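Local coordinates for beta-ketoacyl-[acyl-carrier-protein] synthase FabY (Pseudomonas aeruginosa, PDB 4CW4) that catalyses the condensation of acetyl-CoA with malonyl-ACP to form acetoacetyl-ACP, the primer that initiates bacterial fatty acid synthesis, at residues 9-14 against 383-388; 307-312 against 369-374; 377-382 against 569-574. One frame throughout, in Å; residues are numbered along the deposited sequence.

Interaction 1: 9-14 against 383-388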
ATOM      1  N   LEU A   9       5.846 -13.095  23.265  1.00 11.33           N
ATOM      2  CA  LEU A   9       6.696 -11.905  23.105  1.00 11.57           C
ATOM      3  C   LEU A   9       7.415 -11.940  21.763  1.00 11.70           C
ATOM      4  O   LEU A   9       8.079 -12.913  21.470  1.00 11.73           O
ATOM      5  CB  LEU A   9       7.763 -11.854  24.208  1.00 11.86           C
ATOM      6  CG  LEU A   9       8.748 -10.676  24.170  1.00 12.79           C
ATOM      7  CD1 LEU A   9       8.048  -9.364  24.479  1.00 13.09           C
ATOM      8  CD2 LEU A   9       9.919 -10.879  25.131  1.00 12.37           C
ATOM      9  N   PRO A  10       7.278 -10.884  20.943  1.00 10.99           N
ATOM     10  CA  PRO A  10       8.032 -10.869  19.685  1.00 10.25           C
ATOM     11  C   PRO A  10       9.518 -10.569  19.898  1.00  9.94           C
ATOM     12  O   PRO A  10       9.886  -9.484  20.388  1.00 11.45           O
ATOM     13  CB  PRO A  10       7.370  -9.717  18.902  1.00 11.34           C
ATOM     14  CG  PRO A  10       6.019  -9.538  19.538  1.00 10.88           C
ATOM     15  CD  PRO A  10       6.298  -9.784  20.983  1.00 11.54           C
ATOM     16  N   VAL A  11      10.371 -11.516  19.531  1.00  9.47           N
ATOM     17  CA  VAL A  11      11.808 -11.302  19.655  1.00 10.96           C
ATOM     18  C   VAL A  11      12.434 -11.228  18.267  1.00  9.43           C
ATOM     19  O   VAL A  11      11.996 -11.909  17.338  1.00 10.10           O
ATOM     20  CB  VAL A  11      12.498 -12.358  20.538  1.00 12.76           C
ATOM     21  CG1 VAL A  11      11.962 -12.283  21.949  1.00 14.20           C
ATOM     22  CG2 VAL A  11      12.350 -13.750  20.008  1.00 13.68           C
ATOM     23  N   ILE A  12      13.447 -10.367  18.142  1.00  9.74           N
ATOM     24  CA  ILE A  12      14.166 -10.171  16.898  1.00 10.23           C
ATOM     25  C   ILE A  12      15.290 -11.196  16.823  1.00 10.65           C
ATOM     26  O   ILE A  12      16.236 -11.125  17.607  1.00 10.30           O
ATOM     27  CB  ILE A  12      14.753  -8.746  16.790  1.00 10.72           C
ATOM     28  CG1 ILE A  12      13.664  -7.678  16.939  1.00 11.25           C
ATOM     29  CG2 ILE A  12      15.520  -8.602  15.462  1.00  9.68           C
ATOM     30  CD1 ILE A  12      14.212  -6.291  17.158  1.00 11.82           C
ATOM     31  N   VAL A  13      15.164 -12.160  15.912  1.00  9.76           N
ATOM     32  CA  VAL A  13      16.126 -13.256  15.810  1.00 10.48           C
ATOM     33  C   VAL A  13      17.074 -13.109  14.620  1.00  9.73           C
ATOM     34  O   VAL A  13      18.028 -13.882  14.478  1.00 10.60           O
ATOM     35  CB  VAL A  13      15.430 -14.642  15.761  1.00 10.40           C
ATOM     36  CG1 VAL A  13      14.506 -14.815  16.972  1.00 10.57           C
ATOM     37  CG2 VAL A  13      14.665 -14.842  14.452  1.00 10.91           C
ATOM     38  N   GLY A  14      16.842 -12.098  13.784  1.00 10.03           N
ATOM     39  CA  GLY A  14      17.708 -11.834  12.651  1.00  9.46           C
ATOM     40  C   GLY A  14      17.376 -10.476  12.079  1.00  9.23           C
ATOM     41  O   GLY A  14      16.305  -9.945  12.340  1.00  9.46           O
ATOM     42  N   ALA A 383      17.357 -19.660  18.708  1.00 10.73           N
ATOM     43  CA  ALA A 383      17.490 -18.424  17.936  1.00  9.98           C
ATOM     44  C   ALA A 383      18.103 -17.337  18.804  1.00 10.69           C
ATOM     45  O   ALA A 383      17.791 -17.218  19.999  1.00 11.94           O
ATOM     46  CB  ALA A 383      16.135 -17.960  17.452  1.00 10.21           C
ATOM     47  N   ASP A 384      18.990 -16.554  18.215  1.00 10.73           N
ATOM     48  CA  ASP A 384      19.582 -15.455  18.930  1.00 10.90           C
ATOM     49  C   ASP A 384      18.532 -14.375  19.158  1.00 11.32           C
ATOM     50  O   ASP A 384      17.486 -14.336  18.504  1.00 13.05           O
ATOM     51  CB  ASP A 384      20.786 -14.883  18.139  1.00 11.25           C
ATOM     52  CG  ASP A 384      21.857 -14.263  19.029  1.00 12.06           C
ATOM     53  OD1 ASP A 384      21.617 -14.013  20.231  1.00 12.79           O
ATOM     54  OD2 ASP A 384      22.963 -14.014  18.512  1.00 12.37           O
ATOM     55  N   ILE A 385      18.826 -13.484  20.095  1.00 11.32           N
ATOM     56  CA  ILE A 385      17.938 -12.381  20.407  1.00 12.62           C
ATOM     57  C   ILE A 385      18.701 -11.074  20.296  1.00 11.52           C
ATOM     58  O   ILE A 385      19.643 -10.829  21.042  1.00 13.19           O
ATOM     59  CB  ILE A 385      17.308 -12.549  21.807  1.00 17.40           C
ATOM     60  CG1 ILE A 385      16.346 -13.749  21.788  1.00 19.80           C
ATOM     61  CG2 ILE A 385      16.548 -11.287  22.219  1.00 18.25           C
ATOM     62  CD1 ILE A 385      15.875 -14.200  23.163  1.00 22.86           C
ATOM     63  N   HIS A 386      18.287 -10.254  19.331  1.00 10.34           N
ATOM     64  CA  HIS A 386      18.907  -8.963  19.079  1.00 10.24           C
ATOM     65  C   HIS A 386      18.116  -7.828  19.709  1.00 11.06           C
ATOM     66  O   HIS A 386      18.548  -6.680  19.708  1.00 11.85           O
ATOM     67  CB  HIS A 386      19.088  -8.766  17.577  1.00 10.11           C
ATOM     68  CG  HIS A 386      19.888  -9.855  16.942  1.00 11.24           C
ATOM     69  ND1 HIS A 386      21.251  -9.942  17.089  1.00 11.78           N
ATOM     70  CD2 HIS A 386      19.522 -10.922  16.190  1.00 10.52           C
ATOM     71  CE1 HIS A 386      21.696 -11.014  16.453  1.00 11.68           C
ATOM     72  NE2 HIS A 386      20.670 -11.626  15.894  1.00 11.44           N
ATOM     73  N   GLY A 387      16.946  -8.173  20.244  1.00 10.88           N
ATOM     74  CA  GLY A 387      16.045  -7.233  20.869  1.00 10.90           C
ATOM     75  C   GLY A 387      14.650  -7.842  20.907  1.00 10.80           C
ATOM     76  O   GLY A 387      14.441  -8.953  20.421  1.00 12.01           O
ATOM     77  N   ALA A 388      13.692  -7.105  21.449  1.00 10.73           N
ATOM     78  CA  ALA A 388      12.279  -7.503  21.414  1.00 11.73           C
ATOM     79  C   ALA A 388      11.440  -6.277  21.087  1.00 11.65           C
ATOM     80  O   ALA A 388      11.829  -5.152  21.389  1.00 13.06           O
ATOM     81  CB  ALA A 388      11.844  -8.093  22.743  1.00 12.72           C
TER
HETATM   82  O   HOH W   1      18.772 -16.388  15.394  1.00 12.79           O

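Interaction 2: 307-312 against 369-374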
ATOM      1  N   VAL A 307       6.496 -16.862  13.015  1.00 11.66           N
ATOM      2  CA  VAL A 307       7.699 -16.348  12.366  1.00 10.92           C
ATOM      3  C   VAL A 307       7.250 -15.256  11.437  1.00 11.06           C
ATOM      4  O   VAL A 307       6.385 -15.493  10.591  1.00 12.49           O
ATOM      5  CB  VAL A 307       8.436 -17.427  11.546  1.00 13.69           C
ATOM      6  CG1 VAL A 307       9.718 -16.863  10.926  1.00 14.79           C
ATOM      7  CG2 VAL A 307       8.739 -18.624  12.429  1.00 15.37           C
ATOM      8  N   VAL A 308       7.811 -14.063  11.602  1.00 11.13           N
ATOM      9  CA  VAL A 308       7.380 -12.925  10.814  1.00 11.08           C
ATOM     10  C   VAL A 308       8.582 -12.192  10.232  1.00 11.18           C
ATOM     11  O   VAL A 308       9.497 -11.799  10.954  1.00 11.82           O
ATOM     12  CB  VAL A 308       6.555 -11.905  11.641  1.00 11.82           C
ATOM     13  CG1 VAL A 308       6.057 -10.781  10.723  1.00 13.73           C
ATOM     14  CG2 VAL A 308       5.396 -12.573  12.354  1.00 12.04           C
ATOM     15  N   ILE A 309       8.566 -12.002   8.918  1.00 10.32           N
ATOM     16  CA  ILE A 309       9.583 -11.188   8.255  1.00 10.46           C
ATOM     17  C   ILE A 309       8.920  -9.846   8.015  1.00 11.01           C
ATOM     18  O   ILE A 309       7.892  -9.772   7.334  1.00 13.54           O
ATOM     19  CB  ILE A 309      10.054 -11.806   6.934  1.00 11.96           C
ATOM     20  CG1 ILE A 309      10.951 -13.047   7.181  1.00 14.65           C
ATOM     21  CG2 ILE A 309      10.878 -10.791   6.133  1.00 12.38           C
ATOM     22  CD1 ILE A 309      10.272 -14.241   7.847  1.00 16.67           C
ATOM     23  N   VAL A 310       9.472  -8.797   8.615  1.00 10.08           N
ATOM     24  CA  VAL A 310       8.907  -7.455   8.505  1.00 11.28           C
ATOM     25  C   VAL A 310       9.955  -6.509   7.952  1.00 10.24           C
ATOM     26  O   VAL A 310      11.078  -6.473   8.440  1.00 10.13           O
ATOM     27  CB  VAL A 310       8.496  -6.888   9.885  1.00 15.46           C
ATOM     28  CG1 VAL A 310       7.737  -5.578   9.717  1.00 15.48           C
ATOM     29  CG2 VAL A 310       7.664  -7.882  10.695  1.00 17.33           C
ATOM     30  N   GLY A 311       9.602  -5.731   6.946  1.00  9.83           N
ATOM     31  CA  GLY A 311      10.560  -4.783   6.412  1.00  9.78           C
ATOM     32  C   GLY A 311       9.952  -3.938   5.314  1.00  9.13           C
ATOM     33  O   GLY A 311       8.725  -3.798   5.228  1.00 10.01           O
ATOM     34  N   ASN A 312      10.806  -3.385   4.464  1.00  9.81           N
ATOM     35  CA  ASN A 312      10.373  -2.541   3.356  1.00  9.66           C
ATOM     36  C   ASN A 312      11.513  -2.434   2.354  1.00  9.41           C
ATOM     37  O   ASN A 312      12.673  -2.745   2.659  1.00 10.04           O
ATOM     38  CB  ASN A 312       9.999  -1.140   3.856  1.00 10.31           C
ATOM     39  CG  ASN A 312       8.605  -1.062   4.442  1.00 11.12           C
ATOM     40  OD1 ASN A 312       8.429  -0.892   5.651  1.00 12.25           O
ATOM     41  ND2 ASN A 312       7.606  -1.177   3.590  1.00 11.27           N
ATOM     42  N   TYR A 369      15.082  -5.707   6.543  1.00  9.59           N
ATOM     43  CA  TYR A 369      14.176  -6.692   7.127  1.00  9.89           C
ATOM     44  C   TYR A 369      14.611  -7.087   8.532  1.00 10.19           C
ATOM     45  O   TYR A 369      15.801  -7.196   8.816  1.00 10.76           O
ATOM     46  CB  TYR A 369      14.066  -7.952   6.238  1.00 11.16           C
ATOM     47  CG  TYR A 369      13.351  -7.618   4.984  1.00 10.76           C
ATOM     48  CD1 TYR A 369      11.972  -7.504   4.979  1.00 11.39           C
ATOM     49  CD2 TYR A 369      14.050  -7.326   3.817  1.00 10.92           C
ATOM     50  CE1 TYR A 369      11.303  -7.123   3.846  1.00 11.32           C
ATOM     51  CE2 TYR A 369      13.395  -6.943   2.687  1.00 11.26           C
ATOM     52  CZ  TYR A 369      12.028  -6.839   2.700  1.00 11.02           C
ATOM     53  OH  TYR A 369      11.331  -6.438   1.576  1.00 11.83           O
ATOM     54  N   VAL A 370      13.627  -7.313   9.397  1.00  9.58           N
ATOM     55  CA  VAL A 370      13.878  -8.006  10.653  1.00 10.59           C
ATOM     56  C   VAL A 370      13.099  -9.310  10.627  1.00 10.37           C
ATOM     57  O   VAL A 370      12.032  -9.409   9.995  1.00 10.77           O
ATOM     58  CB  VAL A 370      13.476  -7.185  11.910  1.00 12.49           C
ATOM     59  CG1 VAL A 370      14.365  -5.931  12.039  1.00 14.20           C
ATOM     60  CG2 VAL A 370      11.993  -6.837  11.912  1.00 13.51           C
ATOM     61  N   VAL A 371      13.643 -10.310  11.304  1.00  9.67           N
ATOM     62  CA  VAL A 371      12.979 -11.599  11.452  1.00 10.27           C
ATOM     63  C   VAL A 371      12.533 -11.697  12.894  1.00 10.43           C
ATOM     64  O   VAL A 371      13.358 -11.621  13.790  1.00 10.67           O
ATOM     65  CB  VAL A 371      13.907 -12.769  11.112  1.00 11.47           C
ATOM     66  CG1 VAL A 371      13.144 -14.085  11.154  1.00 11.96           C
ATOM     67  CG2 VAL A 371      14.560 -12.570   9.764  1.00 11.62           C
ATOM     68  N   LEU A 372      11.230 -11.831  13.111  1.00  9.48           N
ATOM     69  CA  LEU A 372      10.659 -11.974  14.439  1.00 10.30           C
ATOM     70  C   LEU A 372      10.207 -13.406  14.656  1.00 10.87           C
ATOM     71  O   LEU A 372       9.710 -14.067  13.735  1.00 11.50           O
ATOM     72  CB  LEU A 372       9.429 -11.072  14.612  1.00 10.09           C
ATOM     73  CG  LEU A 372       9.602  -9.599  14.251  1.00 10.92           C
ATOM     74  CD1 LEU A 372       8.297  -8.842  14.457  1.00 11.20           C
ATOM     75  CD2 LEU A 372      10.740  -8.983  15.086  1.00 11.08           C
ATOM     76  N   MET A 373      10.351 -13.868  15.894  1.00  9.95           N
ATOM     77  CA  MET A 373       9.716 -15.107  16.315  1.00 10.26           C
ATOM     78  C   MET A 373       9.047 -14.888  17.645  1.00 10.68           C
ATOM     79  O   MET A 373       9.467 -14.035  18.401  1.00 12.06           O
ATOM     80  CB  MET A 373      10.739 -16.226  16.492  1.00 11.11           C
ATOM     81  CG  MET A 373      11.357 -16.732  15.230  1.00 12.65           C
ATOM     82  SD  MET A 373      12.523 -18.066  15.564  1.00 13.12           S
ATOM     83  CE  MET A 373      12.957 -18.461  13.858  1.00 14.30           C
ATOM     84  N   ASP A 374       8.027 -15.678  17.946  1.00 10.31           N
ATOM     85  CA  ASP A 374       7.560 -15.725  19.320  1.00 12.02           C
ATOM     86  C   ASP A 374       8.641 -16.314  20.229  1.00 11.19           C
ATOM     87  O   ASP A 374       9.511 -17.072  19.800  1.00 11.80           O
ATOM     88  CB  ASP A 374       6.249 -16.497  19.456  1.00 11.77           C
ATOM     89  CG  ASP A 374       6.398 -17.978  19.213  1.00 13.13           C
ATOM     90  OD1 ASP A 374       6.692 -18.740  20.181  1.00 13.41           O
ATOM     91  OD2 ASP A 374       6.198 -18.388  18.055  1.00 14.58           O
TER

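Interaction 3: 377-382 against 569-574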
ATOM      1  N   LEU A 377       9.079 -20.308  20.385  1.00 12.46           N
ATOM      2  CA  LEU A 377       9.755 -20.878  19.232  1.00 12.12           C
ATOM      3  C   LEU A 377      11.247 -20.503  19.243  1.00 10.96           C
ATOM      4  O   LEU A 377      12.106 -21.330  18.925  1.00 11.65           O
ATOM      5  CB  LEU A 377       9.090 -20.397  17.930  1.00 11.87           C
ATOM      6  CG  LEU A 377       9.706 -20.960  16.653  1.00 12.63           C
ATOM      7  CD1 LEU A 377       9.527 -22.475  16.568  1.00 13.59           C
ATOM      8  CD2 LEU A 377       9.157 -20.258  15.423  1.00 13.11           C
ATOM      9  N   ALA A 378      11.561 -19.253  19.572  1.00 11.10           N
ATOM     10  CA  ALA A 378      12.961 -18.822  19.651  1.00 12.00           C
ATOM     11  C   ALA A 378      13.729 -19.698  20.645  1.00 12.09           C
ATOM     12  O   ALA A 378      14.830 -20.152  20.367  1.00 12.70           O
ATOM     13  CB  ALA A 378      13.048 -17.360  20.039  1.00 11.82           C
ATOM     14  N   LEU A 379      13.103 -19.944  21.782  1.00 11.87           N
ATOM     15  CA  LEU A 379      13.691 -20.769  22.836  1.00 13.42           C
ATOM     16  C   LEU A 379      13.965 -22.180  22.309  1.00 13.19           C
ATOM     17  O   LEU A 379      15.052 -22.731  22.482  1.00 13.12           O
ATOM     18  CB  LEU A 379      12.728 -20.831  24.033  1.00 16.17           C
ATOM     19  CG  LEU A 379      13.285 -21.372  25.351  1.00 17.59           C
ATOM     20  CD1 LEU A 379      14.072 -20.274  26.089  1.00 18.25           C
ATOM     21  CD2 LEU A 379      12.161 -21.937  26.223  1.00 19.07           C
ATOM     22  N   ARG A 380      12.956 -22.750  21.657  1.00 12.74           N
ATOM     23  CA  ARG A 380      13.046 -24.088  21.092  1.00 13.40           C
ATOM     24  C   ARG A 380      14.182 -24.234  20.070  1.00 13.89           C
ATOM     25  O   ARG A 380      14.865 -25.253  20.046  1.00 14.29           O
ATOM     26  CB  ARG A 380      11.711 -24.490  20.440  1.00 14.91           C
ATOM     27  CG  ARG A 380      11.650 -25.960  20.099  1.00 16.30           C
ATOM     28  CD  ARG A 380      10.601 -26.310  19.069  1.00 16.48           C
ATOM     29  NE  ARG A 380       9.312 -25.697  19.327  1.00 17.42           N
ATOM     30  CZ  ARG A 380       8.352 -25.585  18.410  1.00 18.16           C
ATOM     31  NH1 ARG A 380       8.529 -26.061  17.186  1.00 18.61           N
ATOM     32  NH2 ARG A 380       7.212 -24.996  18.719  1.00 19.87           N
ATOM     33  N   LEU A 381      14.386 -23.214  19.243  1.00 12.91           N
ATOM     34  CA  LEU A 381      15.318 -23.314  18.125  1.00 12.10           C
ATOM     35  C   LEU A 381      16.702 -22.807  18.451  1.00 11.44           C
ATOM     36  O   LEU A 381      17.608 -22.946  17.634  1.00 13.30           O
ATOM     37  CB  LEU A 381      14.818 -22.528  16.917  1.00 12.53           C
ATOM     38  CG  LEU A 381      13.486 -22.971  16.326  1.00 14.50           C
ATOM     39  CD1 LEU A 381      13.172 -22.127  15.092  1.00 16.33           C
ATOM     40  CD2 LEU A 381      13.494 -24.449  15.994  1.00 17.54           C
ATOM     41  N   GLY A 382      16.884 -22.231  19.635  1.00 11.95           N
ATOM     42  CA  GLY A 382      18.163 -21.615  19.947  1.00 11.67           C
ATOM     43  C   GLY A 382      18.418 -20.342  19.126  1.00 10.76           C
ATOM     44  O   GLY A 382      19.581 -19.992  18.858  1.00 11.70           O
ATOM     45  N   ALA A 569      18.727 -22.760  29.997  1.00 12.03           N
ATOM     46  CA  ALA A 569      20.043 -23.368  29.804  1.00 11.81           C
ATOM     47  C   ALA A 569      20.088 -24.223  28.546  1.00 12.20           C
ATOM     48  O   ALA A 569      21.082 -24.208  27.816  1.00 12.26           O
ATOM     49  CB  ALA A 569      20.437 -24.196  31.023  1.00 12.48           C
ATOM     50  N   ALA A 570      19.014 -24.967  28.272  1.00 11.72           N
ATOM     51  CA  ALA A 570      18.974 -25.776  27.054  1.00 12.31           C
ATOM     52  C   ALA A 570      19.020 -24.881  25.814  1.00 12.72           C
ATOM     53  O   ALA A 570      19.690 -25.183  24.838  1.00 13.93           O
ATOM     54  CB  ALA A 570      17.730 -26.675  27.037  1.00 12.98           C
ATOM     55  N   TYR A 571      18.297 -23.775  25.877  1.00 13.72           N
ATOM     56  CA  TYR A 571      18.313 -22.747  24.832  1.00 12.67           C
ATOM     57  C   TYR A 571      19.720 -22.187  24.613  1.00 12.09           C
ATOM     58  O   TYR A 571      20.187 -22.077  23.480  1.00 12.30           O
ATOM     59  CB  TYR A 571      17.347 -21.640  25.220  1.00 11.40           C
ATOM     60  CG  TYR A 571      17.544 -20.328  24.504  1.00 11.32           C
ATOM     61  CD1 TYR A 571      17.224 -20.186  23.160  1.00 10.77           C
ATOM     62  CD2 TYR A 571      18.048 -19.233  25.169  1.00 11.91           C
ATOM     63  CE1 TYR A 571      17.403 -18.980  22.508  1.00 11.86           C
ATOM     64  CE2 TYR A 571      18.234 -18.036  24.531  1.00 12.05           C
ATOM     65  CZ  TYR A 571      17.907 -17.915  23.196  1.00 10.82           C
ATOM     66  OH  TYR A 571      18.086 -16.705  22.580  1.00 11.56           O
ATOM     67  N   VAL A 572      20.418 -21.884  25.700  1.00 12.14           N
ATOM     68  CA  VAL A 572      21.775 -21.335  25.591  1.00 12.30           C
ATOM     69  C   VAL A 572      22.698 -22.287  24.845  1.00 12.66           C
ATOM     70  O   VAL A 572      23.501 -21.857  24.006  1.00 12.42           O
ATOM     71  CB  VAL A 572      22.353 -20.998  26.980  1.00 13.20           C
ATOM     72  CG1 VAL A 572      23.884 -20.824  26.946  1.00 13.64           C
ATOM     73  CG2 VAL A 572      21.695 -19.737  27.500  1.00 14.04           C
ATOM     74  N   GLU A 573      22.582 -23.579  25.134  1.00 12.61           N
ATOM     75  CA  GLU A 573      23.402 -24.550  24.425  1.00 12.70           C
ATOM     76  C   GLU A 573      23.126 -24.546  22.912  1.00 12.25           C
ATOM     77  O   GLU A 573      24.060 -24.547  22.111  1.00 13.03           O
ATOM     78  CB  GLU A 573      23.205 -25.950  24.992  1.00 14.25           C
ATOM     79  CG  GLU A 573      23.729 -26.119  26.401  1.00 16.94           C
ATOM     80  CD  GLU A 573      25.160 -25.678  26.546  1.00 18.68           C
ATOM     81  OE1 GLU A 573      26.030 -26.443  26.087  1.00 21.23           O
ATOM     82  OE2 GLU A 573      25.413 -24.567  27.077  1.00 17.44           O
ATOM     83  N   LYS A 574      21.855 -24.581  22.518  1.00 13.13           N
ATOM     84  CA  LYS A 574      21.516 -24.575  21.093  1.00 12.53           C
ATOM     85  C   LYS A 574      21.964 -23.270  20.451  1.00 12.46           C
ATOM     86  O   LYS A 574      22.438 -23.254  19.312  1.00 13.27           O
ATOM     87  CB  LYS A 574      20.011 -24.730  20.889  1.00 13.85           C
ATOM     88  CG  LYS A 574      19.464 -26.100  21.228  1.00 16.91           C
ATOM     89  CD  LYS A 574      17.974 -26.157  20.973  1.00 19.57           C
ATOM     90  CE  LYS A 574      17.351 -27.413  21.541  1.00 23.12           C
ATOM     91  NZ  LYS A 574      15.855 -27.289  21.652  1.00 25.39           N
TER
HETATM   92  O   HOH W   2      16.023 -25.116  23.651  1.00 15.27           O

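Interaction 1: 9-14 against 383-388
Leu9 leads into the strand with its CG anti to the backbone N (chi1 179°). Its CD2 methyl meets the CB of Ala388 at 4.1 Å. Phe634 of the second subunit also packs on Leu9. The carbonyl of Pro10 receives a CA-H...O contact from Ala388, 3.3 Å from O to CA. Val11 and Ala388 form an antiparallel non-hydrogen-bonded pair, and their side chains lie on the same side. Val11 also touches Ile385, its CB against CG1. Ile12 carries the backbone bonding. Its N donates to Gly387 O at 2.9 Å, almost straight at hydrogen but from above the carbonyl plane. Its O accepts from His386 N at 2.8 Å, nearly along the C=O axis. The Ile12 side chain runs over the Gly387 backbone, while its CG2 approaches the CB of His386 and the two side chains cross at about a right angle. Val13 turns its CG1 onto the CB of Ala383, 3.6 Å away. Its CA makes a CA-H...O contact with Asp384 O. Its own O is linked to Asp384 N by a water that lies 2.8 Å from each atom. The His386 ring presents its CD2 edge to the Val13 carbonyl carbon and to Gly14 N. On the other side of strand 10-19, Val13 and Gly14 both face Val371, a classic beta bulge. The join is therefore mixed. Two short, straight amide bonds hold its middle, a water bridges the end at Val13, and apolar contacts of Leu9, Val11 and Val13 with Ala388, Ile385 and Ala383 flank them. Gly387 N is buried with no partner in the model, which would be expected to cost some stability.

Interaction 2: 307-312 against 369-374
Tyr369 lies across the neighbouring strand. Its CG is anti to the carbonyl carbon (chi1 -69°), which brings the ring close against Gly311. The ring atom CD1 comes within 3.4 Å of Gly311 CA, so the ring packs directly on the glycine backbone. Ile309 crosses the tyrosine obliquely, with its CG2 methyl 3.7 Å from Tyr369 CD1. Beyond the ring, Tyr369 OH hydrogen-bonds with Ser195 and Ser226. Val307, Val371 and Met373 continue the same face, and helix 210-215 packs on part of it. On the opposite face, Val310 points CG2 at Leu372, 3.9 Å from its CD1, and the two side chains cross obliquely. The CB of Val310 also meets the CG2 of Val370, which takes the crowded position between backbone N and carbonyl carbon. Val308 and Leu372 sit CB to CB at 4.2 Å. Phe289 and Asn292 of helix 288-301 touch Val310 on this side.

The backbone fixes this register with two reciprocal pairs of hydrogen bonds. Leu372 N donates to Val308 O at 2.8 Å, almost straight and in the carbonyl plane. Val370 N reaches Val310 O at 2.8 Å, nearly along the C=O axis. Asp374 is the N-cap of the next helix, using OD1 on Leu377 N. Asn312 ND2 bonds to Gly227 O, and this side chain lies about 10 Å from that of Cys286, the inferred active-site cysteine. Strand 366-374 runs antiparallel to 307-314, whose other edge pairs in parallel with strand 222-225. Such a mixed sheet, with helices packed on its faces, belongs to the layered thiolase-like fold of ketosynthases.

Interaction 3: 377-382 against 569-574
Tyr571 projects from helix 565-590 toward the end of helix 375-381, with its CG anti to the backbone N (chi1 162°). Its CB touches the CD1 methyl of Leu379 at 3.7 Å. CG meets the same methyl almost as closely, and the two side chains cross obliquely. Further out, CD1 reaches Leu379 O at 3.4 Å, and this carbonyl oxygen sits at the ring edge, near its plane. CE1 comes next to Ala378 O at 3.5 Å, with Gly382 CA also nearby. At the tip, OH hydrogen-bonds with the carbonyl oxygen of Ala383, just beyond the helix end. A weak hydrogen bond links the same hydroxyl to Arg575. The phenol thus follows the last turn of the shorter helix and ends on the chain that leaves it.

Lys574, an exposed residue about one turn further along, reaches the same turn. Its CB lies 3.7 Å from Gly382 CA, and the rest of its chain runs extended toward Arg380. NZ donates to Arg380 O at 2.8 Å, in the carbonyl plane and on a lone pair. A water accepts from NZ and donates to Leu379 O, 2.8 Å from that oxygen. A positive ammonium group at this C-terminal end would be expected to interact favourably with the helix dipole. On the Arg380 side chain, Leu377 CD1 lies over one face of the guanidinium, while NH1 bonds to Asn216 O.

Gly382 has positive phi (69°), and its CA packs directly against Lys574. The two short helix segments meet at 61°, with their axes 8.5 Å apart at closest approach. Glycine at this position ends helix 375-381 in a Schellman motif, here packed against a second helix.

The three contacts run from the core outward. Interaction 2 lies about 13 Å from the chain centre, interaction 1 about 19 Å and interaction 3 about 30 Å, all measured centre to centre. Strand 10-19 lies between strands 366-374 and 387-394, so interactions 1 and 2 are adjacent, with centres 9 Å apart. Strand 366-374, helix 375-381 and strand 387-394 follow one another in sequence and connect all three. Interaction 2 is nested within the loop closed by interaction 1, while interactions 1 and 3 cross along the chain. The N-terminal strand and late helix 565-590 are thereby both tied to the ketosynthase core.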